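Local coordinates for putative uncharacterized protein (Wolbachia pipientis, PDB 3F4S) that probably catalyses disulfide bond formation in other proteins, as an oxidoreductase of the DsbA type with a thioredoxin fold, at residues L24-G35 against I70-R80; L89-C97 against C146-V157. The protein carries 1 engineered substitution. One frame throughout, in Å; residues are numbered along the deposited sequence.

How the interactions relate
Interaction 1 lies at an outer strand of the central sheet, its centre about 9 Å from the centre of the chain; interaction 2 lies farther out, at about 15 Å, where helices meet. They share no helix or strand and come in series, interaction 1 closing at residue 80 before interaction 2 opens at 89; their centres are about 20 Å apart. Both are partly buried and both pack apolar side chains, but their other chemistry differs. Interaction 1 adds paired backbone bonds, a carboxylate–guanidinium salt bridge and two bridging waters. Interaction 2 joins helices and the chain around C97, adding one lysine–carbonyl bond and the covalent link C97–C146.

Interaction 1 (L24-G35 against I70-R80); sequences LLLPLPNDKLLG and IDTGKMLYIFR
R80 and D31 meet in a side-on salt bridge where the loop before edge strand 33-34 folds round R80 on strand 75-81, in the central sheet of the thioredoxin fold. The carboxylate and guanidinium planes are only 9° apart. R80 NE reaches D31 OD1 at 3.0 Å and R80 NH2 reaches D31 OD2 at 2.7 Å, each on a syn lone pair. An arm extended from CG to NE carries the guanidinium to L24 O, a carbonyl at the C-terminal end of helix 21-24, to which R80 NH1 donates at 2.7 Å. L28 CD1 lies over one face of the group, and NH1 also donates to the hydroxyl of Y46 on strand 41-47. D31 OD2 takes a second bond from L28 N, on the anti side and well out of the carboxylate plane, which ties the acid to its own turn. Arginine suits the place because its planar group offers N-H on several sides; NH2 adds a weak bond to L26 O.

Next to this polar grip the packing is tight and apolar. I78 CD1 lies against P27 CB, and L33 runs alongside I78, with L33 CD2 3.6 Å from I78 CG1. On the other face of the sheet L34 CB meets the edge of the buried Y77 ring. L34 and Y77 form an antiparallel hydrogen-bonded pair, and G35 CA lies 3.8 Å from I70 CG2.

The solvent side is at partly exposed D31 and K32, where waters bridge the two backbones. K32 turns its amine away to E99 O. One water joins D31 OD1, K32 N and F79 O; the other accepts from F79 N and donates to K32 O and, at 2.9 Å, to Y77 O.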
loop_
_atom_site.group_PDB
_atom_site.type_symbol
_atom_site.label_atom_id
_atom_site.label_comp_id
_atom_site.label_asym_id
_atom_site.label_seq_id
_atom_site.Cartn_x
_atom_site.Cartn_y
_atom_site.Cartn_z
ATOM N N LEU A 24 11.278 9.943 -4.158
ATOM C CA LEU A 24 10.580 8.691 -3.902
ATOM C C LEU A 24 9.251 8.943 -3.188
ATOM O O LEU A 24 8.313 8.151 -3.302
ATOM C CB LEU A 24 11.466 7.759 -3.075
ATOM C CG LEU A 24 11.041 6.295 -2.991
ATOM C CD1 LEU A 24 10.633 5.780 -4.363
ATOM C CD2 LEU A 24 12.161 5.453 -2.403
ATOM N N LEU A 25 9.174 10.052 -2.458
ATOM C CA LEU A 25 7.974 10.395 -1.702
ATOM C C LEU A 25 7.002 11.275 -2.483
ATOM O O LEU A 25 6.412 12.208 -1.945
ATOM C CB LEU A 25 8.347 11.040 -0.366
ATOM C CG LEU A 25 9.040 10.097 0.621
ATOM C CD1 LEU A 25 9.193 10.771 1.981
ATOM C CD2 LEU A 25 8.279 8.772 0.750
ATOM N N LEU A 26 6.854 10.972 -3.766
ATOM C CA LEU A 26 5.844 11.607 -4.599
ATOM C C LEU A 26 5.220 10.533 -5.476
ATOM O O LEU A 26 5.771 9.441 -5.603
ATOM C CB LEU A 26 6.456 12.722 -5.451
ATOM C CG LEU A 26 7.703 12.406 -6.279
ATOM C CD1 LEU A 26 7.360 11.560 -7.492
ATOM C CD2 LEU A 26 8.399 13.692 -6.714
ATOM N N PRO A 27 4.060 10.830 -6.075
ATOM C CA PRO A 27 3.430 9.851 -6.962
ATOM C C PRO A 27 4.320 9.551 -8.165
ATOM O O PRO A 27 4.683 10.459 -8.918
ATOM C CB PRO A 27 2.142 10.553 -7.393
ATOM C CG PRO A 27 1.873 11.543 -6.305
ATOM C CD PRO A 27 3.224 12.027 -5.892
ATOM N N LEU A 28 4.679 8.281 -8.325
ATOM C CA LEU A 28 5.542 7.850 -9.419
ATOM C C LEU A 28 4.710 7.335 -10.592
ATOM O O LEU A 28 3.549 6.965 -10.418
ATOM C CB LEU A 28 6.513 6.774 -8.933
ATOM C CG LEU A 28 7.426 7.184 -7.772
ATOM C CD1 LEU A 28 8.120 5.975 -7.179
ATOM C CD2 LEU A 28 8.448 8.221 -8.208
ATOM N N PRO A 29 5.299 7.316 -11.798
ATOM C CA PRO A 29 4.549 6.892 -12.988
ATOM C C PRO A 29 3.918 5.508 -12.844
ATOM O O PRO A 29 2.804 5.305 -13.329
ATOM C CB PRO A 29 5.613 6.893 -14.092
ATOM C CG PRO A 29 6.607 7.898 -13.641
ATOM C CD PRO A 29 6.651 7.795 -12.139
ATOM N N ASN A 30 4.605 4.578 -12.183
ATOM C CA ASN A 30 4.094 3.217 -12.037
ATOM C C ASN A 30 3.295 2.963 -10.752
ATOM O O ASN A 30 2.836 1.847 -10.512
ATOM C CB ASN A 30 5.233 2.198 -12.157
ATOM C CG ASN A 30 5.706 2.010 -13.592
ATOM O OD1 ASN A 30 5.147 2.582 -14.528
ATOM N ND2 ASN A 30 6.742 1.196 -13.768
ATOM N N ASP A 31 3.125 3.990 -9.925
ATOM C CA ASP A 31 2.348 3.834 -8.699
ATOM C C ASP A 31 0.899 3.501 -9.024
ATOM O O ASP A 31 0.345 3.967 -10.022
ATOM C CB ASP A 31 2.393 5.108 -7.850
ATOM C CG ASP A 31 3.535 5.115 -6.852
ATOM O OD1 ASP A 31 3.886 4.043 -6.310
ATOM O OD2 ASP A 31 4.068 6.210 -6.585
ATOM N N LYS A 32 0.293 2.680 -8.181
ATOM C CA LYS A 32 -1.137 2.456 -8.231
ATOM C C LYS A 32 -1.773 3.435 -7.251
ATOM O O LYS A 32 -1.399 3.475 -6.078
ATOM C CB LYS A 32 -1.459 1.015 -7.841
ATOM C CG LYS A 32 -0.750 -0.023 -8.693
ATOM C CD LYS A 32 -1.239 -0.001 -10.131
ATOM C CE LYS A 32 -2.714 -0.370 -10.230
ATOM N NZ LYS A 32 -3.158 -0.495 -11.653
ATOM N N LEU A 33 -2.717 4.234 -7.739
ATOM C CA LEU A 33 -3.307 5.305 -6.944
ATOM C C LEU A 33 -4.711 4.968 -6.463
ATOM O O LEU A 33 -5.454 4.252 -7.134
ATOM C CB LEU A 33 -3.348 6.602 -7.754
ATOM C CG LEU A 33 -2.053 6.982 -8.469
ATOM C CD1 LEU A 33 -2.217 8.320 -9.180
ATOM C CD2 LEU A 33 -0.883 7.021 -7.509
ATOM N N LEU A 34 -5.062 5.474 -5.285
ATOM C CA LEU A 34 -6.435 5.391 -4.805
ATOM C C LEU A 34 -6.887 6.778 -4.371
ATOM O O LEU A 34 -6.260 7.405 -3.516
ATOM C CB LEU A 34 -6.556 4.405 -3.641
ATOM C CG LEU A 34 -7.983 4.023 -3.232
ATOM C CD1 LEU A 34 -8.703 3.287 -4.363
ATOM C CD2 LEU A 34 -7.988 3.183 -1.963
ATOM N N GLY A 35 -7.969 7.260 -4.967
ATOM C CA GLY A 35 -8.451 8.593 -4.668
ATOM C C GLY A 35 -8.033 9.593 -5.728
ATOM O O GLY A 35 -7.521 9.215 -6.783
ATOM N N ILE A 70 -10.219 9.511 1.738
ATOM C CA ILE A 70 -9.933 9.134 0.356
ATOM C C ILE A 70 -11.172 9.267 -0.533
ATOM O O ILE A 70 -11.126 9.870 -1.613
ATOM C CB ILE A 70 -9.356 7.698 0.279
ATOM C CG1 ILE A 70 -8.115 7.577 1.172
ATOM C CG2 ILE A 70 -9.039 7.331 -1.164
ATOM C CD1 ILE A 70 -7.562 6.160 1.304
ATOM N N ASP A 71 -12.278 8.708 -0.062
ATOM C CA ASP A 71 -13.548 8.799 -0.764
ATOM C C ASP A 71 -14.014 10.254 -0.860
ATOM O O ASP A 71 -14.763 10.625 -1.763
ATOM C CB ASP A 71 -14.605 7.970 -0.032
ATOM C CG ASP A 71 -14.305 6.487 -0.055
ATOM O OD1 ASP A 71 -13.392 6.069 -0.799
ATOM O OD2 ASP A 71 -14.989 5.738 0.673
ATOM N N THR A 72 -13.559 11.077 0.080
ATOM C CA THR A 72 -13.993 12.466 0.173
ATOM C C THR A 72 -13.114 13.423 -0.631
ATOM O O THR A 72 -13.397 14.620 -0.701
ATOM C CB THR A 72 -13.986 12.931 1.630
ATOM O OG1 THR A 72 -12.713 12.617 2.207
ATOM C CG2 THR A 72 -15.088 12.234 2.424
ATOM N N GLY A 73 -12.038 12.900 -1.216
ATOM C CA GLY A 73 -11.144 13.702 -2.035
ATOM C C GLY A 73 -10.098 14.491 -1.257
ATOM O O GLY A 73 -9.405 15.338 -1.818
ATOM N N LYS A 74 -9.966 14.215 0.036
ATOM C CA LYS A 74 -9.016 14.961 0.852
ATOM C C LYS A 74 -7.596 14.440 0.696
ATOM O O LYS A 74 -6.636 15.184 0.861
ATOM C CB LYS A 74 -9.419 14.942 2.332
ATOM C CG LYS A 74 -10.631 15.813 2.650
ATOM C CD LYS A 74 -10.962 15.764 4.133
ATOM C CE LYS A 74 -12.125 16.680 4.467
ATOM N NZ LYS A 74 -12.336 16.782 5.938
ATOM N N MET A 75 -7.471 13.157 0.377
ATOM C CA MET A 75 -6.173 12.495 0.427
ATOM C C MET A 75 -6.006 11.465 -0.682
ATOM O O MET A 75 -6.906 10.662 -0.939
ATOM C CB MET A 75 -5.989 11.819 1.791
ATOM C CG MET A 75 -4.621 11.178 2.012
ATOM S SD MET A 75 -4.422 10.582 3.705
ATOM C CE MET A 75 -5.287 9.013 3.612
ATOM N N LEU A 76 -4.843 11.507 -1.330
ATOM C CA LEU A 76 -4.435 10.506 -2.309
ATOM C C LEU A 76 -3.664 9.396 -1.599
ATOM O O LEU A 76 -2.741 9.674 -0.834
ATOM C CB LEU A 76 -3.548 11.150 -3.376
ATOM C CG LEU A 76 -2.868 10.224 -4.389
ATOM C CD1 LEU A 76 -3.904 9.455 -5.186
ATOM C CD2 LEU A 76 -1.940 11.012 -5.322
ATOM N N TYR A 77 -4.036 8.145 -1.855
ATOM C CA TYR A 77 -3.412 7.002 -1.186
ATOM C C TYR A 77 -2.611 6.153 -2.165
ATOM O O TYR A 77 -3.137 5.700 -3.188
ATOM C CB TYR A 77 -4.487 6.157 -0.500
ATOM C CG TYR A 77 -4.024 4.843 0.079
ATOM C CD1 TYR A 77 -3.270 4.800 1.246
ATOM C CD2 TYR A 77 -4.379 3.634 -0.520
ATOM C CE1 TYR A 77 -2.863 3.589 1.792
ATOM C CE2 TYR A 77 -3.971 2.421 0.012
ATOM C CZ TYR A 77 -3.217 2.401 1.171
ATOM O OH TYR A 77 -2.824 1.194 1.712
ATOM N N ILE A 78 -1.339 5.939 -1.839
ATOM C CA ILE A 78 -0.454 5.125 -2.659
ATOM C C ILE A 78 0.135 3.995 -1.830
ATOM O O ILE A 78 0.955 4.228 -0.937
ATOM C CB ILE A 78 0.697 5.960 -3.244
ATOM C CG1 ILE A 78 0.145 7.108 -4.092
ATOM C CG2 ILE A 78 1.642 5.069 -4.049
ATOM C CD1 ILE A 78 1.210 7.966 -4.759
ATOM N N PHE A 79 -0.288 2.770 -2.131
ATOM C CA PHE A 79 0.207 1.581 -1.453
ATOM C C PHE A 79 1.373 1.024 -2.253
ATOM O O PHE A 79 1.263 0.844 -3.471
ATOM C CB PHE A 79 -0.894 0.522 -1.360
ATOM C CG PHE A 79 -0.475 -0.724 -0.625
ATOM C CD1 PHE A 79 -0.270 -0.696 0.744
ATOM C CD2 PHE A 79 -0.285 -1.919 -1.299
ATOM C CE1 PHE A 79 0.116 -1.832 1.431
ATOM C CE2 PHE A 79 0.102 -3.066 -0.619
ATOM C CZ PHE A 79 0.303 -3.020 0.753
ATOM N N ARG A 80 2.480 0.755 -1.568
ATOM C CA ARG A 80 3.651 0.147 -2.195
ATOM C C ARG A 80 3.997 -1.153 -1.485
ATOM O O ARG A 80 3.983 -1.226 -0.250
ATOM C CB ARG A 80 4.842 1.112 -2.190
ATOM C CG ARG A 80 4.645 2.309 -3.122
ATOM C CD ARG A 80 5.792 3.309 -3.053
ATOM N NE ARG A 80 5.501 4.490 -3.861
ATOM C CZ ARG A 80 6.146 5.647 -3.747
ATOM N NH1 ARG A 80 7.125 5.773 -2.857
ATOM N NH2 ARG A 80 5.818 6.672 -4.525
HETATM O O HOH W 1 2.123 1.990 -5.919
HETATM O O HOH W 2 -2.800 2.898 -3.839
#

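Interaction 2 (L89-C97 against C146-V157); sequences LKAAMLSHC and CINDKKIMDKIV
M93 is the apolar knob of this contact, its side chain set among I147, I152, M153 and I156. M93 SD lies 3.7 Å from M153 CB, the two side chains running alongside each other, and the bend at chi3 (62°) turns CE toward the carbonyls of I147 and D149. A flexible, unbranched methionine suits such an uneven hollow. I156 CD1 reaches across to A92 CB, while L89 spreads its two methyls over I156, M153 and V157. Helices 89-94 and 150-157 cross at 113°, their axes 9.5 Å apart.

One CH-pi contact joins H96 to helix 150-157: I152 CG2 sits over the centre of the H96 ring, 3.6 Å from its centroid.

Among polar contacts, K90 NZ donates to I147 O at 2.7 Å, and K90 CD lies 3.4 Å from the same I147 O. A water bridges M93 O and C146 O. D149 caps helix 150-157, its OD1 accepting from I152 N and, weakly, K151 N.

The covalent link is the disulfide between C97 SG and C146 SG, 2.0 Å long with a chi3 of 100°. Distinct from the C51–C54 pair of the thioredoxin-type CxxC motif, it staples the chain at C97 to helix 140-147 in the helical region of this DsbA-like fold.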
loop_
_atom_site.group_PDB
_atom_site.type_symbol
_atom_site.label_atom_id
_atom_site.label_comp_id
_atom_site.label_asym_id
_atom_site.label_seq_id
_atom_site.Cartn_x
_atom_site.Cartn_y
_atom_site.Cartn_z
ATOM N N LEU A 89 5.381 -12.219 -1.499
ATOM C CA LEU A 89 5.928 -11.789 -2.771
ATOM C C LEU A 89 5.037 -12.283 -3.913
ATOM O O LEU A 89 4.742 -11.537 -4.849
ATOM C CB LEU A 89 7.372 -12.268 -2.933
ATOM C CG LEU A 89 8.064 -11.918 -4.251
ATOM C CD1 LEU A 89 7.908 -10.447 -4.605
ATOM C CD2 LEU A 89 9.525 -12.299 -4.156
ATOM N N LYS A 90 4.597 -13.533 -3.830
ATOM C CA LYS A 90 3.677 -14.068 -4.836
ATOM C C LYS A 90 2.351 -13.297 -4.832
ATOM O O LYS A 90 1.778 -13.026 -5.892
ATOM C CB LYS A 90 3.441 -15.570 -4.620
ATOM C CG LYS A 90 4.641 -16.438 -4.986
ATOM C CD LYS A 90 4.782 -16.571 -6.490
ATOM C CE LYS A 90 6.129 -17.163 -6.868
ATOM N NZ LYS A 90 6.204 -17.567 -8.308
ATOM N N ALA A 91 1.872 -12.939 -3.641
ATOM C CA ALA A 91 0.641 -12.155 -3.533
ATOM C C ALA A 91 0.840 -10.785 -4.196
ATOM O O ALA A 91 -0.024 -10.318 -4.953
ATOM C CB ALA A 91 0.230 -11.990 -2.073
ATOM N N ALA A 92 1.980 -10.152 -3.923
ATOM C CA ALA A 92 2.276 -8.855 -4.525
ATOM C C ALA A 92 2.319 -8.960 -6.051
ATOM O O ALA A 92 1.825 -8.082 -6.759
ATOM C CB ALA A 92 3.596 -8.300 -3.985
ATOM N N MET A 93 2.920 -10.030 -6.561
ATOM C CA MET A 93 2.938 -10.261 -8.005
ATOM C C MET A 93 1.517 -10.414 -8.547
ATOM O O MET A 93 1.171 -9.841 -9.584
ATOM C CB MET A 93 3.779 -11.502 -8.329
ATOM C CG MET A 93 5.282 -11.306 -8.050
ATOM S SD MET A 93 6.225 -12.837 -8.109
ATOM C CE MET A 93 5.966 -13.341 -9.814
ATOM N N LEU A 94 0.695 -11.188 -7.845
ATOM C CA LEU A 94 -0.672 -11.429 -8.293
ATOM C C LEU A 94 -1.492 -10.138 -8.355
ATOM O O LEU A 94 -2.376 -10.005 -9.198
ATOM C CB LEU A 94 -1.363 -12.472 -7.415
ATOM C CG LEU A 94 -2.751 -12.945 -7.851
ATOM C CD1 LEU A 94 -2.743 -13.397 -9.314
ATOM C CD2 LEU A 94 -3.249 -14.049 -6.932
ATOM N N SER A 95 -1.193 -9.184 -7.475
ATOM C CA SER A 95 -1.938 -7.925 -7.454
ATOM C C SER A 95 -1.867 -7.207 -8.799
ATOM O O SER A 95 -2.743 -6.412 -9.133
ATOM C CB SER A 95 -1.450 -7.005 -6.328
ATOM O OG SER A 95 -0.213 -6.400 -6.668
ATOM N N HIS A 96 -0.831 -7.498 -9.579
ATOM C CA HIS A 96 -0.681 -6.864 -10.884
ATOM C C HIS A 96 -1.637 -7.408 -11.939
ATOM O O HIS A 96 -1.715 -6.872 -13.046
ATOM C CB HIS A 96 0.770 -6.970 -11.345
ATOM C CG HIS A 96 1.690 -6.057 -10.602
ATOM N ND1 HIS A 96 2.285 -4.959 -11.188
ATOM C CD2 HIS A 96 2.092 -6.058 -9.308
ATOM C CE1 HIS A 96 3.027 -4.336 -10.292
ATOM N NE2 HIS A 96 2.923 -4.978 -9.142
ATOM N N CYS A 97 -2.363 -8.469 -11.599
ATOM C CA CYS A 97 -3.457 -8.961 -12.444
ATOM C C CYS A 97 -4.711 -8.084 -12.314
ATOM O O CYS A 97 -5.703 -8.310 -12.999
ATOM C CB CYS A 97 -3.815 -10.412 -12.079
ATOM S SG CYS A 97 -3.247 -11.701 -13.225
ATOM N N CYS A 146 0.423 -14.205 -14.011
ATOM C CA CYS A 146 0.767 -13.184 -13.031
ATOM C C CYS A 146 1.692 -13.700 -11.931
ATOM O O CYS A 146 2.637 -13.016 -11.546
ATOM C CB CYS A 146 -0.488 -12.554 -12.429
ATOM S SG CYS A 146 -1.270 -11.355 -13.532
ATOM N N ILE A 147 1.419 -14.890 -11.404
ATOM C CA ILE A 147 2.182 -15.422 -10.283
ATOM C C ILE A 147 3.591 -15.867 -10.689
ATOM O O ILE A 147 4.447 -16.124 -9.840
ATOM C CB ILE A 147 1.409 -16.573 -9.613
ATOM C CG1 ILE A 147 1.571 -16.500 -8.096
ATOM C CG2 ILE A 147 1.822 -17.920 -10.190
ATOM C CD1 ILE A 147 0.313 -16.787 -7.349
ATOM N N ASN A 148 3.823 -15.961 -11.994
ATOM C CA ASN A 148 5.132 -16.362 -12.495
ATOM C C ASN A 148 5.862 -15.275 -13.284
ATOM O O ASN A 148 6.891 -15.537 -13.910
ATOM C CB ASN A 148 5.006 -17.635 -13.329
ATOM C CG ASN A 148 4.625 -18.833 -12.491
ATOM O OD1 ASN A 148 5.368 -19.234 -11.595
ATOM N ND2 ASN A 148 3.462 -19.411 -12.771
ATOM N N ASP A 149 5.336 -14.056 -13.251
ATOM C CA ASP A 149 5.865 -12.981 -14.077
ATOM C C ASP A 149 7.167 -12.425 -13.493
ATOM O O ASP A 149 7.155 -11.649 -12.531
ATOM C CB ASP A 149 4.818 -11.874 -14.249
ATOM C CG ASP A 149 5.201 -10.865 -15.321
ATOM O OD1 ASP A 149 6.411 -10.604 -15.501
ATOM O OD2 ASP A 149 4.287 -10.334 -15.986
ATOM N N LYS A 150 8.288 -12.843 -14.073
ATOM C CA LYS A 150 9.605 -12.447 -13.586
ATOM C C LYS A 150 9.804 -10.931 -13.642
ATOM O O LYS A 150 10.455 -10.356 -12.775
ATOM C CB LYS A 150 10.712 -13.152 -14.384
ATOM N N LYS A 151 9.248 -10.288 -14.664
ATOM C CA LYS A 151 9.390 -8.839 -14.804
ATOM C C LYS A 151 8.710 -8.095 -13.652
ATOM O O LYS A 151 9.230 -7.104 -13.140
ATOM C CB LYS A 151 8.845 -8.357 -16.153
ATOM C CG LYS A 151 9.686 -8.770 -17.352
ATOM N N ILE A 152 7.537 -8.566 -13.255
ATOM C CA ILE A 152 6.838 -7.971 -12.123
ATOM C C ILE A 152 7.557 -8.273 -10.809
ATOM O O ILE A 152 7.696 -7.400 -9.950
ATOM C CB ILE A 152 5.371 -8.434 -12.073
ATOM C CG1 ILE A 152 4.622 -7.900 -13.296
ATOM C CG2 ILE A 152 4.698 -7.962 -10.802
ATOM C CD1 ILE A 152 4.729 -6.394 -13.445
ATOM N N MET A 153 8.029 -9.507 -10.652
ATOM C CA MET A 153 8.798 -9.843 -9.462
ATOM C C MET A 153 9.990 -8.897 -9.300
ATOM O O MET A 153 10.231 -8.361 -8.211
ATOM C CB MET A 153 9.280 -11.297 -9.499
ATOM C CG MET A 153 10.081 -11.673 -8.267
ATOM S SD MET A 153 10.797 -13.323 -8.316
ATOM C CE MET A 153 11.764 -13.272 -9.817
ATOM N N ASP A 154 10.736 -8.707 -10.385
ATOM C CA ASP A 154 11.908 -7.835 -10.390
ATOM C C ASP A 154 11.539 -6.418 -9.974
ATOM O O ASP A 154 12.240 -5.792 -9.181
ATOM C CB ASP A 154 12.530 -7.779 -11.787
ATOM C CG ASP A 154 13.272 -9.048 -12.159
ATOM O OD1 ASP A 154 13.510 -9.901 -11.274
ATOM O OD2 ASP A 154 13.611 -9.192 -13.352
ATOM N N LYS A 155 10.443 -5.907 -10.519
ATOM C CA LYS A 155 10.012 -4.555 -10.199
ATOM C C LYS A 155 9.679 -4.450 -8.713
ATOM O O LYS A 155 10.081 -3.502 -8.042
ATOM C CB LYS A 155 8.805 -4.152 -11.056
ATOM C CG LYS A 155 8.177 -2.827 -10.671
ATOM N N ILE A 156 8.961 -5.440 -8.193
ATOM C CA ILE A 156 8.588 -5.425 -6.783
ATOM C C ILE A 156 9.811 -5.444 -5.865
ATOM O O ILE A 156 9.911 -4.637 -4.935
ATOM C CB ILE A 156 7.654 -6.594 -6.431
ATOM C CG1 ILE A 156 6.284 -6.375 -7.088
ATOM C CG2 ILE A 156 7.495 -6.707 -4.920
ATOM C CD1 ILE A 156 5.445 -7.631 -7.241
ATOM N N VAL A 157 10.741 -6.362 -6.113
ATOM C CA VAL A 157 11.908 -6.458 -5.233
ATOM C C VAL A 157 12.845 -5.259 -5.374
ATOM O O VAL A 157 13.505 -4.870 -4.415
ATOM C CB VAL A 157 12.691 -7.797 -5.366
ATOM C CG1 VAL A 157 11.790 -8.978 -5.001
ATOM C CG2 VAL A 157 13.291 -7.956 -6.760
HETATM O O HOH W 3 4.756 -20.185 -8.425
HETATM O O HOH W 4 2.492 -10.460 -11.923
#